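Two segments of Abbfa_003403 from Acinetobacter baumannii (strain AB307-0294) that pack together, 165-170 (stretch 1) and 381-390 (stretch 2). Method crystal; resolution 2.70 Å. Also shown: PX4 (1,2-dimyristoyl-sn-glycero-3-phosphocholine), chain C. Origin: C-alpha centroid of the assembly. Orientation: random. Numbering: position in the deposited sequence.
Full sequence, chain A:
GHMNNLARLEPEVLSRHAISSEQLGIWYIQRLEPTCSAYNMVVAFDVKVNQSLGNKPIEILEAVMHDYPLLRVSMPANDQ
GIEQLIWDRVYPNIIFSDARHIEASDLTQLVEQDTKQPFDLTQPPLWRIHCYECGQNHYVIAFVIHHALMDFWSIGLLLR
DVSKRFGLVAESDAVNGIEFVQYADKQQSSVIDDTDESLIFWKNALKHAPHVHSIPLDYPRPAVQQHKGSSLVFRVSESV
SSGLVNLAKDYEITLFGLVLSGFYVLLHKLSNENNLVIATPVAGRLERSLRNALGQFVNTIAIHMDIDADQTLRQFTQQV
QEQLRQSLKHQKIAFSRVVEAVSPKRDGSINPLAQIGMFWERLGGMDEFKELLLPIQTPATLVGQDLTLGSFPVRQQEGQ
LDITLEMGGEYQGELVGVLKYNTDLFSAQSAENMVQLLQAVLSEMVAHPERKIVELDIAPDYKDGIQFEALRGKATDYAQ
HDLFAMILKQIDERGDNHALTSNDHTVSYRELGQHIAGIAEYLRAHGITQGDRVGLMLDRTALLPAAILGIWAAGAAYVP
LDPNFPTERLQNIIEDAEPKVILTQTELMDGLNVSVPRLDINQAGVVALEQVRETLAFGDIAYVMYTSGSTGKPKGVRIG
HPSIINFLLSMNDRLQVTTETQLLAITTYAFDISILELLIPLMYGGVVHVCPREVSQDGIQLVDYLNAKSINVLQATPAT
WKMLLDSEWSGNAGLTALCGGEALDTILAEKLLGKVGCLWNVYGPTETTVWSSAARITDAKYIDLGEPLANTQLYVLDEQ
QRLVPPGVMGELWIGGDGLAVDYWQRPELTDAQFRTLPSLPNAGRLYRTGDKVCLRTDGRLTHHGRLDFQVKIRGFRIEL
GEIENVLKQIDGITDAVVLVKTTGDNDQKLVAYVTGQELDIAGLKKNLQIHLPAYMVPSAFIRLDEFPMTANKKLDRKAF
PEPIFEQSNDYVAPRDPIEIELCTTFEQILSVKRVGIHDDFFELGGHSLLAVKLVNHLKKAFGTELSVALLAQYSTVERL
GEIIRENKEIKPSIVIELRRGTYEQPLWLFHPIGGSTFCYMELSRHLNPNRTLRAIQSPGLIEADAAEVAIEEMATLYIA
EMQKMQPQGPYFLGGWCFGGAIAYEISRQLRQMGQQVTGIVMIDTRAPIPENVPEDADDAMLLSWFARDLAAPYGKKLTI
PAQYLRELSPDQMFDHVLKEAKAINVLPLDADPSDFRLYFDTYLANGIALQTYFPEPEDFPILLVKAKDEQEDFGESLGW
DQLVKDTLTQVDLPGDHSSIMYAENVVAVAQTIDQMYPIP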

# COMPACT_ATOMS: atom_id res chain seq x y z
N ARG A 165 -3.59 -37.65 33.46
CA ARG A 165 -4.70 -37.52 34.39
C ARG A 165 -5.89 -38.32 33.89
O ARG A 165 -6.67 -38.84 34.69
CB ARG A 165 -5.07 -36.06 34.58
CG ARG A 165 -4.01 -35.22 35.25
CD ARG A 165 -4.44 -33.78 35.25
NE ARG A 165 -3.41 -32.85 35.67
CZ ARG A 165 -3.44 -32.17 36.81
NH1 ARG A 165 -4.47 -32.30 37.64
NH2 ARG A 165 -2.45 -31.32 37.12
N PHE A 166 -6.01 -38.43 32.57
CA PHE A 166 -7.10 -39.19 31.96
C PHE A 166 -6.82 -40.68 31.80
O PHE A 166 -7.71 -41.43 31.40
CB PHE A 166 -7.46 -38.61 30.60
CG PHE A 166 -8.46 -37.51 30.67
CD1 PHE A 166 -9.81 -37.79 30.86
CD2 PHE A 166 -8.07 -36.19 30.53
CE1 PHE A 166 -10.74 -36.78 30.92
CE2 PHE A 166 -8.99 -35.17 30.60
CZ PHE A 166 -10.33 -35.46 30.79
N GLY A 167 -5.61 -41.11 32.12
CA GLY A 167 -5.24 -42.51 31.98
C GLY A 167 -4.76 -42.97 30.61
O GLY A 167 -4.83 -44.16 30.31
N LEU A 168 -4.27 -42.05 29.79
CA LEU A 168 -3.82 -42.38 28.43
C LEU A 168 -2.32 -42.69 28.30
O LEU A 168 -1.91 -43.44 27.42
CB LEU A 168 -4.19 -41.24 27.48
CG LEU A 168 -5.69 -41.08 27.30
CD1 LEU A 168 -6.00 -39.80 26.58
CD2 LEU A 168 -6.22 -42.26 26.54
N VAL A 169 -1.50 -42.11 29.16
CA VAL A 169 -0.07 -42.41 29.16
C VAL A 169 0.32 -42.71 30.59
O VAL A 169 -0.40 -42.31 31.52
CB VAL A 169 0.81 -41.24 28.61
CG1 VAL A 169 0.50 -40.99 27.15
CG2 VAL A 169 0.61 -39.98 29.42
N ALA A 170 1.44 -43.39 30.79
CA ALA A 170 1.76 -43.88 32.13
C ALA A 170 2.44 -42.82 32.98
O ALA A 170 2.16 -42.72 34.17
CB ALA A 170 2.61 -45.13 32.05
N THR A 381 -4.28 -44.31 17.24
CA THR A 381 -5.08 -43.95 18.40
C THR A 381 -4.30 -44.11 19.69
O THR A 381 -3.27 -44.79 19.76
CB THR A 381 -6.35 -44.80 18.52
OG1 THR A 381 -5.99 -46.19 18.57
CG2 THR A 381 -7.31 -44.56 17.35
N LEU A 382 -4.83 -43.49 20.73
CA LEU A 382 -4.29 -43.59 22.07
C LEU A 382 -5.42 -44.10 22.95
O LEU A 382 -6.38 -43.39 23.21
CB LEU A 382 -3.77 -42.23 22.51
CG LEU A 382 -2.87 -42.09 23.72
CD1 LEU A 382 -1.66 -42.94 23.54
CD2 LEU A 382 -2.48 -40.64 23.82
N VAL A 383 -5.33 -45.35 23.39
CA VAL A 383 -6.44 -46.00 24.05
C VAL A 383 -6.22 -46.11 25.55
O VAL A 383 -5.22 -46.66 26.01
CB VAL A 383 -6.69 -47.40 23.47
CG1 VAL A 383 -7.84 -48.08 24.19
CG2 VAL A 383 -6.94 -47.30 21.97
N GLY A 384 -7.17 -45.57 26.30
CA GLY A 384 -7.12 -45.63 27.74
C GLY A 384 -8.28 -46.46 28.21
O GLY A 384 -9.10 -46.92 27.42
N GLN A 385 -8.35 -46.67 29.52
CA GLN A 385 -9.46 -47.41 30.10
C GLN A 385 -10.79 -46.71 29.78
O GLN A 385 -11.76 -47.37 29.40
CB GLN A 385 -9.24 -47.54 31.60
CG GLN A 385 -10.44 -47.96 32.38
CD GLN A 385 -10.11 -48.29 33.83
OE1 GLN A 385 -9.04 -47.93 34.35
NE2 GLN A 385 -11.02 -48.98 34.49
N ASP A 386 -10.84 -45.39 29.92
CA ASP A 386 -12.13 -44.69 29.84
C ASP A 386 -12.43 -44.08 28.47
O ASP A 386 -13.59 -43.80 28.19
CB ASP A 386 -12.20 -43.59 30.90
CG ASP A 386 -12.22 -44.13 32.32
OD1 ASP A 386 -12.75 -45.26 32.55
OD2 ASP A 386 -11.72 -43.43 33.22
N LEU A 387 -11.41 -43.87 27.64
CA LEU A 387 -11.60 -43.21 26.34
C LEU A 387 -10.53 -43.52 25.32
O LEU A 387 -9.55 -44.21 25.60
CB LEU A 387 -11.70 -41.69 26.51
CG LEU A 387 -10.68 -40.92 27.36
CD1 LEU A 387 -9.33 -41.00 26.80
CD2 LEU A 387 -11.08 -39.46 27.33
N THR A 388 -10.71 -42.96 24.13
CA THR A 388 -9.81 -43.21 23.01
C THR A 388 -9.65 -41.94 22.20
O THR A 388 -10.65 -41.33 21.82
CB THR A 388 -10.35 -44.34 22.11
OG1 THR A 388 -10.42 -45.57 22.86
CG2 THR A 388 -9.48 -44.52 20.88
N LEU A 389 -8.40 -41.54 21.94
CA LEU A 389 -8.12 -40.34 21.13
C LEU A 389 -7.73 -40.71 19.70
O LEU A 389 -6.93 -41.61 19.50
CB LEU A 389 -6.98 -39.49 21.72
CG LEU A 389 -7.07 -38.73 23.05
CD1 LEU A 389 -5.92 -37.77 23.13
CD2 LEU A 389 -8.38 -37.99 23.22
N GLY A 390 -8.30 -40.02 18.72
CA GLY A 390 -7.95 -40.23 17.33
C GLY A 390 -7.63 -38.89 16.69
O GLY A 390 -7.82 -37.86 17.33
O1 PX4 C . -23.13 -33.59 29.14
O2 PX4 C . -23.33 -35.47 27.34
P1 PX4 C . -22.69 -34.94 28.60
O3 PX4 C . -22.80 -36.07 29.75
C1 PX4 C . -23.76 -36.06 30.81
C2 PX4 C . -23.71 -37.41 31.52
N1 PX4 C . -24.49 -37.45 32.77
C3 PX4 C . -25.73 -36.68 32.64
C4 PX4 C . -24.82 -38.85 33.10
C5 PX4 C . -23.68 -36.90 33.88
O4 PX4 C . -21.09 -34.93 28.40
C6 PX4 C . -20.43 -35.26 27.17
C7 PX4 C . -19.12 -34.48 27.10
C8 PX4 C . -19.40 -33.17 27.84
O5 PX4 C . -18.24 -32.35 27.85
C9 PX4 C . -17.93 -31.48 28.98
O6 PX4 C . -18.57 -31.56 30.02
C10 PX4 C . -16.81 -30.48 28.87
C11 PX4 C . -15.58 -30.96 29.63
C12 PX4 C . -14.39 -31.03 28.67
C13 PX4 C . -13.13 -30.61 29.40
C14 PX4 C . -12.07 -31.71 29.31
C15 PX4 C . -11.01 -31.44 30.36
C16 PX4 C . -9.65 -31.31 29.70
C17 PX4 C . -8.63 -30.79 30.69
C18 PX4 C . -8.59 -29.26 30.66
C19 PX4 C . -7.36 -28.74 29.93
C20 PX4 C . -7.61 -27.31 29.46
C21 PX4 C . -6.35 -26.72 28.83
C22 PX4 C . -6.65 -25.67 27.77
O7 PX4 C . -18.05 -35.20 27.74
C23 PX4 C . -16.82 -35.24 26.93
O8 PX4 C . -16.94 -35.15 25.73
C24 PX4 C . -15.44 -35.38 27.59
C25 PX4 C . -14.25 -35.44 26.63
C26 PX4 C . -12.89 -35.39 27.35
C27 PX4 C . -11.68 -35.35 26.39
C28 PX4 C . -10.32 -35.35 27.10
C29 PX4 C . -9.12 -35.31 26.13
C30 PX4 C . -7.76 -35.37 26.84
C31 PX4 C . -6.59 -34.63 26.15
C32 PX4 C . -6.67 -33.12 26.40
C33 PX4 C . -5.37 -32.32 26.22
C34 PX4 C . -5.64 -30.83 26.01
C35 PX4 C . -4.57 -29.86 26.52
C36 PX4 C . -4.00 -29.00 25.40

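No hydrogen bond crosses between the stretches; the 366 Å² they bury rests on apolar packing against a hairpin whose strands are tied by Leu382 N to Leu389 O (3.1 Å), Leu389 N to Leu382 O (3.0 Å) and Gly384 N to Leu387 O (2.8 Å). Arg165, in the helix, lies out of reach. Phe166 is buried: its CD1 lies 4.1 Å from Leu387 CD2, an oblique approach, while one ring face is covered by the lipid, Phe166 CZ to PX4 C28 being 3.7 Å.

Gly167 leaves the helix in a Schellman motif. Its phi of 85° would jam a CB against the preceding carbonyl oxygen, so glycine suits the turn, and Gly167 O comes to 3.7 Å from Gly384 CA. Leu168 is the centre of the contact, with 121 Å² covered. Its CA-to-CB bond points sideways, but the m,t rotamer brings the methyls nearer: Leu168 CD2 reaches Leu387 CD1 at 3.4 Å, and Leu168 CD1 reaches Leu389 CG at 3.8 Å. Leu168 CB also packs 4.1 Å from Leu382 CG. Gly384 makes room for this leucine, since an ideal CB there would sit 2.8 Å from Leu168 CD2, a clash. Val169 adds a light touch, its CG1 lying 4.5 Å from Leu382 CD2; Ala170 makes no contact.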